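PDB 4R8O: uncharacterized protein from Bacteroides vulgatus, which is of unknown function but belongs to the DUF3836 family and folds as a single-layer antiparallel beta-sheet built from hairpin repeats. Local coordinates for residues A[18-24]-A[36-42]; A[65-70]-A[81-85]. All coordinates share one frame; numbering follows the deposited sequence.

Contact 1 of 2, residues A[18-24]-A[36-42]; sequences VVVSETI and MKHNYKY
Tyr42 reaches across to the carbonyl of Val19, its OH donating to Val19 O at 2.9 Å, while the face of its ring carries Val18 CB, 4.1 Å from Tyr42 CZ. The phenol bridges the two strands of this beta hairpin near a classic beta bulge, Val20 and Ser21 together lying opposite Glu13 of strand 8-15 and both bonding its backbone. Tyr40 packs closely too: its CD2 lies 3.4 Å from Val19 O, and chi1 -56°, with CG anti to the carbonyl carbon, sets the ring edge beside Ser21 N and Glu22 CB. Paired backbone bonds join Glu22 with His38 and Ile24 with Met36, a selenomethionine, and on their face Ile24 CD1 meets the edge of the His38 ring at CD2, 4.0 Å away. Between the two strands the opposite face is looser: Ser21 OG makes a weak hydrogen bond to Asn39 OD1 at 3.5 Å, and Lys37 runs its aliphatic chain past Thr23 OG1, Trp63 packing on both. Asn39 ND2 bonds Gln54 OE1, His38 ND1 bonds Asp51 OD1, and Arg48 NH2 bonds Tyr42 OH. The chemistry implies a hairpin held chiefly by backbone bonds, its polar side chains tying it to strand 48-57.

Contact 2 of 2, residues A[65-70]-A[81-85]; sequences NNLCIR and EYYKW
Arg70 lays its guanidinium flat on the ring of Tyr83, with the two planes 16° apart and Arg70 CZ 4.1 Å from the ring centroid, almost on the ring normal: a stacked cation-pi pair. Followed outward, the arginine stays against the tyrosine throughout. Arg70 CB, 4.1 Å from Tyr83 CE1, also approaches Glu81 O. CG comes up beside the ring rim, and Arg70 CD lies 3.8 Å from Tyr83 CE1. NE lies near CE1 and CD1 of the tyrosine; Arg70 CZ sits over the ring centre, and NH1 ends above Tyr83 CZ and CE2. On the side of NE and NH2, Cys68 SG lies at the guanidinium edge, in its plane. CG lies anti to the carbonyl carbon (chi1 -69°) and the chain is extended as far as NE, which carries the charged group over the aromatic face. Were Tyr83 replaced by alanine, the Arg70 guanidinium would probably lose the surface it stacks on and be freer to turn.

At the other end, Asn65 CB sits over the Trp85 ring, 3.5 Å from Trp85 CD2, in a CH-pi contact. Lys84 bends back so that NZ donates to Asn66 OD1 at 2.9 Å, nearly in line with the side-chain carbonyl. Ile69 CG1 lies 4.0 Å from Tyr82 CD2 on the face shared with Leu67 and Lys84. Between them, reciprocal backbone bonds link Cys68 with Tyr83 and Arg70 with Glu81 in regular antiparallel register.

The pair forms a hairpin inside the single sheet, with no helix to cover it. Strand 48-57 flanks 65-70, where Gln54 bonds Asn65 OD1 and Leu67 is backbone-bonded to Ala53. Beyond 81-85 runs strand 91-102, whose Tyr92 meets Trp85 edge to face and whose Leu94 touches Tyr83.

Overall arrangement
From the N terminus, edge strand 8-15 leads into strand 18-28, which turns back as strand 31-42; contact 1 closes the loop of this hairpin. Strand 48-57 follows, and then strand 62-73 pairs with strand 78-86, where contact 2 closes the loop of that hairpin. The two loops come in series, neither nesting nor crossing, and each joins sequence neighbours in a seven-strand meander that ends with strand 91-102. The centres of contact 1 and contact 2 are about 14 Å apart, and the nearest atoms of contact 1 and contact 2 are about 6 Å apart, without touching; strand 48-57 runs between them, flanking 36-42 on one side and 65-70 on the other. This succession of hairpins agrees with a single-layer sheet evolved from beta-hairpin repeats.

Contact 1 of 2, residues A[18-24]-A[36-42]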
ATOM      1  N   VAL A  18      11.142  -8.783  -7.150  1.00 72.39           N
ATOM      2  CA  VAL A  18      10.307  -7.664  -6.775  1.00 68.48           C
ATOM      3  C   VAL A  18       9.637  -7.915  -5.451  1.00 67.24           C
ATOM      4  O   VAL A  18       9.051  -8.971  -5.229  1.00 67.96           O
ATOM      5  CB  VAL A  18       9.221  -7.298  -7.820  1.00 69.42           C
ATOM      6  CG1 VAL A  18       9.888  -6.680  -9.045  1.00 77.40           C
ATOM      7  CG2 VAL A  18       8.340  -8.476  -8.215  1.00 65.64           C
ATOM      8  N   VAL A  19       9.684  -6.874  -4.621  1.00 66.73           N
ATOM      9  CA  VAL A  19       8.936  -6.787  -3.378  1.00 66.21           C
ATOM     10  C   VAL A  19       7.413  -6.798  -3.547  1.00 66.40           C
ATOM     11  O   VAL A  19       6.832  -5.845  -4.021  1.00 71.47           O
ATOM     12  CB  VAL A  19       9.347  -5.549  -2.541  1.00 66.19           C
ATOM     13  CG1 VAL A  19      10.777  -5.698  -2.068  1.00 69.10           C
ATOM     14  CG2 VAL A  19       9.214  -4.235  -3.300  1.00 76.63           C
ATOM     15  N   VAL A  20       6.780  -7.891  -3.132  1.00 70.75           N
ATOM     16  CA  VAL A  20       5.331  -8.114  -3.254  1.00 64.54           C
ATOM     17  C   VAL A  20       4.623  -7.548  -2.051  1.00 60.68           C
ATOM     18  O   VAL A  20       3.418  -7.326  -2.067  1.00 67.12           O
ATOM     19  CB  VAL A  20       5.037  -9.636  -3.347  1.00 67.48           C
ATOM     20  CG1 VAL A  20       3.536  -9.958  -3.452  1.00 71.64           C
ATOM     21  CG2 VAL A  20       5.770 -10.195  -4.545  1.00 64.08           C
ATOM     22  N   SER A  21       5.367  -7.364  -0.984  1.00 60.02           N
ATOM     23  CA  SER A  21       4.818  -6.881   0.242  1.00 62.54           C
ATOM     24  C   SER A  21       5.914  -6.324   1.128  1.00 65.32           C
ATOM     25  O   SER A  21       7.078  -6.735   1.035  1.00 64.00           O
ATOM     26  CB  SER A  21       4.122  -8.026   0.967  1.00 62.42           C
ATOM     27  OG  SER A  21       3.708  -7.644   2.276  1.00 69.08           O
ATOM     28  N   GLU A  22       5.515  -5.432   2.020  1.00 63.06           N
ATOM     29  CA  GLU A  22       6.413  -4.911   3.031  1.00 62.37           C
ATOM     30  C   GLU A  22       5.641  -4.609   4.308  1.00 58.92           C
ATOM     31  O   GLU A  22       4.556  -4.060   4.267  1.00 62.06           O
ATOM     32  CB  GLU A  22       7.055  -3.669   2.506  1.00 66.04           C
ATOM     33  CG  GLU A  22       8.196  -3.201   3.352  1.00 71.58           C
ATOM     34  CD  GLU A  22       8.520  -1.769   3.096  1.00 74.36           C
ATOM     35  OE1 GLU A  22       7.629  -0.926   3.317  1.00 88.33           O
ATOM     36  OE2 GLU A  22       9.651  -1.490   2.674  1.00 76.40           O
ATOM     37  N   THR A  23       6.225  -4.937   5.441  1.00 61.34           N
ATOM     38  CA  THR A  23       5.567  -4.756   6.717  1.00 59.54           C
ATOM     39  C   THR A  23       6.380  -3.734   7.522  1.00 61.29           C
ATOM     40  O   THR A  23       7.611  -3.735   7.490  1.00 62.29           O
ATOM     41  CB  THR A  23       5.454  -6.092   7.423  1.00 57.86           C
ATOM     42  OG1 THR A  23       4.872  -7.047   6.527  1.00 60.74           O
ATOM     43  CG2 THR A  23       4.579  -5.987   8.633  1.00 60.02           C
ATOM     44  N   ILE A  24       5.672  -2.861   8.227  1.00 61.93           N
ATOM     45  CA  ILE A  24       6.303  -1.809   9.024  1.00 67.14           C
ATOM     46  C   ILE A  24       5.825  -2.036  10.439  1.00 63.71           C
ATOM     47  O   ILE A  24       4.637  -2.334  10.670  1.00 61.59           O
ATOM     48  CB  ILE A  24       5.999  -0.381   8.520  1.00 68.82           C
ATOM     49  CG1 ILE A  24       6.275  -0.286   7.009  1.00 71.18           C
ATOM     50  CG2 ILE A  24       6.879   0.640   9.231  1.00 69.68           C
ATOM     51  CD1 ILE A  24       5.695   0.947   6.331  1.00 70.35           C
HETATM   52  N   MSE A  36       1.859  -1.040   9.889  1.00 67.01           N
HETATM   53  CA  MSE A  36       1.329  -0.878   8.550  1.00 66.55           C
HETATM   54  C   MSE A  36       1.863  -1.949   7.627  1.00 64.42           C
HETATM   55  O   MSE A  36       2.952  -2.445   7.831  1.00 66.96           O
HETATM   56  CB  MSE A  36       1.711   0.564   8.216  1.00 67.22           C
HETATM   57  CG  MSE A  36       1.519   0.899   6.759  1.00 71.43           C
HETATM   58 SE   MSE A  36       1.065   2.772   6.384  0.75 83.81          SE
HETATM   59  CE  MSE A  36       1.064   2.160   4.573  1.00 75.83           C
ATOM     60  N   LYS A  37       1.119  -2.293   6.581  1.00 66.23           N
ATOM     61  CA  LYS A  37       1.542  -3.330   5.608  1.00 59.64           C
ATOM     62  C   LYS A  37       1.218  -2.834   4.233  1.00 59.28           C
ATOM     63  O   LYS A  37       0.090  -2.403   3.974  1.00 60.60           O
ATOM     64  CB  LYS A  37       0.787  -4.622   5.869  1.00 63.17           C
ATOM     65  CG  LYS A  37       1.316  -5.847   5.132  1.00 63.75           C
ATOM     66  CD  LYS A  37       0.447  -7.040   5.459  1.00 61.55           C
ATOM     67  CE  LYS A  37       0.852  -8.267   4.669  1.00 68.15           C
ATOM     68  NZ  LYS A  37      -0.302  -9.182   4.487  1.00 71.20           N
ATOM     69  N   HIS A  38       2.206  -2.855   3.352  1.00 57.58           N
ATOM     70  CA  HIS A  38       2.006  -2.417   1.980  1.00 55.90           C
ATOM     71  C   HIS A  38       1.981  -3.655   1.108  1.00 53.24           C
ATOM     72  O   HIS A  38       2.926  -4.423   1.128  1.00 55.26           O
ATOM     73  CB  HIS A  38       3.161  -1.580   1.511  1.00 59.55           C
ATOM     74  CG  HIS A  38       3.129  -0.156   1.945  1.00 59.39           C
ATOM     75  ND1 HIS A  38       2.313   0.772   1.344  1.00 58.86           N
ATOM     76  CD2 HIS A  38       3.899   0.528   2.828  1.00 61.49           C
ATOM     77  CE1 HIS A  38       2.562   1.966   1.858  1.00 62.08           C
ATOM     78  NE2 HIS A  38       3.526   1.848   2.760  1.00 57.18           N
ATOM     79  N   ASN A  39       0.936  -3.843   0.331  1.00 52.76           N
ATOM     80  CA  ASN A  39       0.866  -4.983  -0.605  1.00 44.68           C
ATOM     81  C   ASN A  39       0.935  -4.391  -1.999  1.00 44.36           C
ATOM     82  O   ASN A  39       0.130  -3.548  -2.334  1.00 39.81           O
ATOM     83  CB  ASN A  39      -0.427  -5.712  -0.365  1.00 45.53           C
ATOM     84  CG  ASN A  39      -0.549  -6.200   1.087  1.00 49.22           C
ATOM     85  OD1 ASN A  39       0.364  -6.873   1.602  1.00 60.07           O
ATOM     86  ND2 ASN A  39      -1.648  -5.855   1.760  1.00 47.05           N
ATOM     87  N   TYR A  40       1.933  -4.811  -2.779  1.00 47.62           N
ATOM     88  CA  TYR A  40       2.226  -4.279  -4.104  1.00 49.09           C
ATOM     89  C   TYR A  40       1.880  -5.263  -5.233  1.00 48.11           C
ATOM     90  O   TYR A  40       2.061  -6.451  -5.052  1.00 50.36           O
ATOM     91  CB  TYR A  40       3.726  -4.034  -4.201  1.00 51.54           C
ATOM     92  CG  TYR A  40       4.255  -3.146  -3.144  1.00 52.34           C
ATOM     93  CD1 TYR A  40       3.991  -1.794  -3.173  1.00 56.36           C
ATOM     94  CD2 TYR A  40       5.052  -3.645  -2.122  1.00 56.55           C
ATOM     95  CE1 TYR A  40       4.494  -0.947  -2.194  1.00 60.27           C
ATOM     96  CE2 TYR A  40       5.564  -2.824  -1.133  1.00 54.51           C
ATOM     97  CZ  TYR A  40       5.282  -1.471  -1.171  1.00 60.94           C
ATOM     98  OH  TYR A  40       5.760  -0.642  -0.186  1.00 59.08           O
ATOM     99  N   LYS A  41       1.434  -4.754  -6.388  1.00 48.88           N
ATOM    100  CA  LYS A  41       1.140  -5.563  -7.591  1.00 47.93           C
ATOM    101  C   LYS A  41       1.897  -4.945  -8.725  1.00 45.28           C
ATOM    102  O   LYS A  41       2.140  -3.749  -8.717  1.00 48.74           O
ATOM    103  CB  LYS A  41      -0.353  -5.550  -7.939  1.00 51.83           C
ATOM    104  CG  LYS A  41      -1.243  -5.824  -6.739  1.00 59.48           C
ATOM    105  CD  LYS A  41      -2.626  -6.386  -7.042  1.00 63.17           C
ATOM    106  CE  LYS A  41      -3.153  -7.183  -5.826  1.00 65.75           C
ATOM    107  NZ  LYS A  41      -2.261  -8.270  -5.267  1.00 65.06           N
ATOM    108  N   TYR A  42       2.257  -5.740  -9.717  1.00 48.61           N
ATOM    109  CA  TYR A  42       3.062  -5.251 -10.860  1.00 52.34           C
ATOM    110  C   TYR A  42       2.392  -5.679 -12.145  1.00 50.58           C
ATOM    111  O   TYR A  42       1.567  -6.575 -12.117  1.00 52.95           O
ATOM    112  CB  TYR A  42       4.502  -5.791 -10.745  1.00 56.30           C
ATOM    113  CG  TYR A  42       5.248  -5.267  -9.507  1.00 55.10           C
ATOM    114  CD1 TYR A  42       4.985  -5.776  -8.234  1.00 60.55           C
ATOM    115  CD2 TYR A  42       6.191  -4.247  -9.606  1.00 60.36           C
ATOM    116  CE1 TYR A  42       5.629  -5.282  -7.088  1.00 59.94           C
ATOM    117  CE2 TYR A  42       6.841  -3.740  -8.463  1.00 59.45           C
ATOM    118  CZ  TYR A  42       6.554  -4.262  -7.209  1.00 58.81           C
ATOM    119  OH  TYR A  42       7.188  -3.785  -6.081  1.00 65.77           O
TER

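Contact 2 of 2, residues A[65-70]-A[81-85]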
ATOM      1  N   ASN A  65      -8.115  -2.501   5.766  1.00 67.64           N
ATOM      2  CA  ASN A  65      -7.918  -1.758   4.516  1.00 69.48           C
ATOM      3  C   ASN A  65      -8.096  -0.278   4.760  1.00 68.03           C
ATOM      4  O   ASN A  65      -8.951   0.112   5.537  1.00 72.46           O
ATOM      5  CB  ASN A  65      -8.880  -2.255   3.455  1.00 70.17           C
ATOM      6  CG  ASN A  65      -8.534  -3.650   2.995  1.00 72.08           C
ATOM      7  OD1 ASN A  65      -8.349  -4.549   3.809  1.00 85.37           O
ATOM      8  ND2 ASN A  65      -8.435  -3.843   1.710  1.00 75.38           N
ATOM      9  N   ASN A  66      -7.242   0.544   4.164  1.00 68.15           N
ATOM     10  CA  ASN A  66      -7.303   1.996   4.416  1.00 68.10           C
ATOM     11  C   ASN A  66      -7.215   2.778   3.113  1.00 64.09           C
ATOM     12  O   ASN A  66      -8.206   3.301   2.632  1.00 68.93           O
ATOM     13  CB  ASN A  66      -6.212   2.413   5.441  1.00 70.73           C
ATOM     14  CG  ASN A  66      -6.105   3.932   5.602  1.00 79.81           C
ATOM     15  OD1 ASN A  66      -7.113   4.644   5.572  1.00 87.00           O
ATOM     16  ND2 ASN A  66      -4.890   4.437   5.744  1.00 80.75           N
ATOM     17  N   LEU A  67      -6.012   2.828   2.561  1.00 63.32           N
ATOM     18  CA  LEU A  67      -5.682   3.562   1.356  1.00 64.83           C
ATOM     19  C   LEU A  67      -5.139   2.609   0.334  1.00 56.94           C
ATOM     20  O   LEU A  67      -4.636   1.536   0.686  1.00 56.79           O
ATOM     21  CB  LEU A  67      -4.603   4.615   1.656  1.00 67.71           C
ATOM     22  CG  LEU A  67      -5.062   5.777   2.550  1.00 78.49           C
ATOM     23  CD1 LEU A  67      -3.907   6.709   2.956  1.00 80.26           C
ATOM     24  CD2 LEU A  67      -6.176   6.580   1.880  1.00 78.18           C
ATOM     25  N   CYS A  68      -5.207   3.024  -0.926  1.00 51.10           N
ATOM     26  CA  CYS A  68      -4.705   2.223  -2.059  1.00 48.31           C
ATOM     27  C   CYS A  68      -4.419   3.180  -3.187  1.00 49.22           C
ATOM     28  O   CYS A  68      -5.260   3.995  -3.530  1.00 55.71           O
ATOM     29  CB  CYS A  68      -5.760   1.251  -2.494  1.00 50.64           C
ATOM     30  SG  CYS A  68      -5.213   0.010  -3.663  1.00 55.06           S
ATOM     31  N   ILE A  69      -3.215   3.102  -3.710  1.00 47.93           N
ATOM     32  CA  ILE A  69      -2.755   3.911  -4.812  1.00 48.51           C
ATOM     33  C   ILE A  69      -2.575   3.022  -6.031  1.00 49.37           C
ATOM     34  O   ILE A  69      -2.097   1.897  -5.902  1.00 50.94           O
ATOM     35  CB  ILE A  69      -1.371   4.458  -4.539  1.00 52.22           C
ATOM     36  CG1 ILE A  69      -1.316   5.133  -3.156  1.00 60.17           C
ATOM     37  CG2 ILE A  69      -0.989   5.433  -5.633  1.00 57.56           C
ATOM     38  CD1 ILE A  69       0.097   5.451  -2.688  1.00 59.73           C
ATOM     39  N   ARG A  70      -2.909   3.553  -7.203  1.00 53.54           N
ATOM     40  CA  ARG A  70      -2.865   2.817  -8.472  1.00 48.19           C
ATOM     41  C   ARG A  70      -2.163   3.665  -9.491  1.00 47.60           C
ATOM     42  O   ARG A  70      -2.435   4.853  -9.569  1.00 50.79           O
ATOM     43  CB  ARG A  70      -4.268   2.457  -8.923  1.00 45.73           C
ATOM     44  CG  ARG A  70      -4.846   1.407  -7.978  1.00 47.82           C
ATOM     45  CD  ARG A  70      -6.104   0.663  -8.447  1.00 41.97           C
ATOM     46  NE  ARG A  70      -6.734   0.151  -7.235  1.00 40.35           N
ATOM     47  CZ  ARG A  70      -7.995  -0.271  -7.090  1.00 47.03           C
ATOM     48  NH1 ARG A  70      -8.852  -0.321  -8.112  1.00 53.14           N
ATOM     49  NH2 ARG A  70      -8.406  -0.676  -5.881  1.00 45.16           N
ATOM     50  N   GLU A  81      -3.638   7.432  -8.952  1.00 50.60           N
ATOM     51  CA  GLU A  81      -4.967   7.658  -8.418  1.00 47.71           C
ATOM     52  C   GLU A  81      -5.063   7.082  -7.036  1.00 50.33           C
ATOM     53  O   GLU A  81      -4.522   6.004  -6.795  1.00 50.54           O
ATOM     54  CB  GLU A  81      -5.975   6.972  -9.281  1.00 48.19           C
ATOM     55  CG  GLU A  81      -6.110   7.525 -10.664  1.00 50.25           C
ATOM     56  CD  GLU A  81      -7.169   6.733 -11.441  1.00 55.39           C
ATOM     57  OE1 GLU A  81      -6.933   5.526 -11.673  1.00 56.85           O
ATOM     58  OE2 GLU A  81      -8.234   7.303 -11.781  1.00 60.06           O
ATOM     59  N   TYR A  82      -5.817   7.748  -6.160  1.00 47.78           N
ATOM     60  CA  TYR A  82      -5.860   7.399  -4.749  1.00 46.18           C
ATOM     61  C   TYR A  82      -7.242   6.959  -4.401  1.00 45.00           C
ATOM     62  O   TYR A  82      -8.218   7.642  -4.742  1.00 46.52           O
ATOM     63  CB  TYR A  82      -5.506   8.646  -3.909  1.00 49.06           C
ATOM     64  CG  TYR A  82      -4.120   9.180  -4.192  1.00 52.22           C
ATOM     65  CD1 TYR A  82      -3.889  10.159  -5.174  1.00 57.45           C
ATOM     66  CD2 TYR A  82      -3.037   8.720  -3.479  1.00 53.58           C
ATOM     67  CE1 TYR A  82      -2.581  10.635  -5.429  1.00 55.82           C
ATOM     68  CE2 TYR A  82      -1.754   9.206  -3.700  1.00 54.16           C
ATOM     69  CZ  TYR A  82      -1.526  10.141  -4.675  1.00 51.05           C
ATOM     70  OH  TYR A  82      -0.223  10.529  -4.863  1.00 52.34           O
ATOM     71  N   TYR A  83      -7.345   5.858  -3.663  1.00 43.23           N
ATOM     72  CA  TYR A  83      -8.645   5.298  -3.306  1.00 41.87           C
ATOM     73  C   TYR A  83      -8.712   5.183  -1.819  1.00 47.30           C
ATOM     74  O   TYR A  83      -7.700   4.887  -1.180  1.00 48.58           O
ATOM     75  CB  TYR A  83      -8.770   3.898  -3.907  1.00 40.54           C
ATOM     76  CG  TYR A  83      -8.858   3.839  -5.425  1.00 37.24           C
ATOM     77  CD1 TYR A  83      -7.748   4.023  -6.201  1.00 38.95           C
ATOM     78  CD2 TYR A  83     -10.071   3.508  -6.075  1.00 40.26           C
ATOM     79  CE1 TYR A  83      -7.821   3.956  -7.601  1.00 38.32           C
ATOM     80  CE2 TYR A  83     -10.151   3.401  -7.453  1.00 35.69           C
ATOM     81  CZ  TYR A  83      -9.055   3.623  -8.204  1.00 34.55           C
ATOM     82  OH  TYR A  83      -9.191   3.533  -9.567  1.00 39.39           O
ATOM     83  N   LYS A  84      -9.892   5.389  -1.242  1.00 54.31           N
ATOM     84  CA  LYS A  84     -10.072   5.165   0.197  1.00 58.84           C
ATOM     85  C   LYS A  84     -11.068   4.046   0.387  1.00 61.29           C
ATOM     86  O   LYS A  84     -12.018   3.909  -0.398  1.00 55.90           O
ATOM     87  CB  LYS A  84     -10.522   6.442   0.909  1.00 63.43           C
ATOM     88  CG  LYS A  84     -10.501   6.317   2.430  1.00 74.44           C
ATOM     89  CD  LYS A  84     -10.162   7.631   3.165  1.00 79.93           C
ATOM     90  CE  LYS A  84      -9.279   7.435   4.415  1.00 84.54           C
ATOM     91  NZ  LYS A  84      -9.518   6.226   5.270  1.00 86.65           N
ATOM     92  N   TRP A  85     -10.812   3.219   1.397  1.00 63.34           N
ATOM     93  CA  TRP A  85     -11.667   2.079   1.723  1.00 61.16           C
ATOM     94  C   TRP A  85     -12.927   2.564   2.429  1.00 64.18           C
ATOM     95  O   TRP A  85     -12.848   3.396   3.323  1.00 61.79           O
ATOM     96  CB  TRP A  85     -10.905   1.114   2.658  1.00 59.39           C
ATOM     97  CG  TRP A  85     -11.696  -0.084   3.019  1.00 54.12           C
ATOM     98  CD1 TRP A  85     -12.340  -0.319   4.203  1.00 55.13           C
ATOM     99  CD2 TRP A  85     -11.971  -1.208   2.179  1.00 47.50           C
ATOM    100  NE1 TRP A  85     -12.988  -1.541   4.158  1.00 51.28           N
ATOM    101  CE2 TRP A  85     -12.772  -2.105   2.925  1.00 48.33           C
ATOM    102  CE3 TRP A  85     -11.615  -1.551   0.875  1.00 50.06           C
ATOM    103  CZ2 TRP A  85     -13.239  -3.313   2.397  1.00 47.79           C
ATOM    104  CZ3 TRP A  85     -12.082  -2.776   0.330  1.00 48.93           C
ATOM    105  CH2 TRP A  85     -12.875  -3.637   1.100  1.00 49.77           C
TER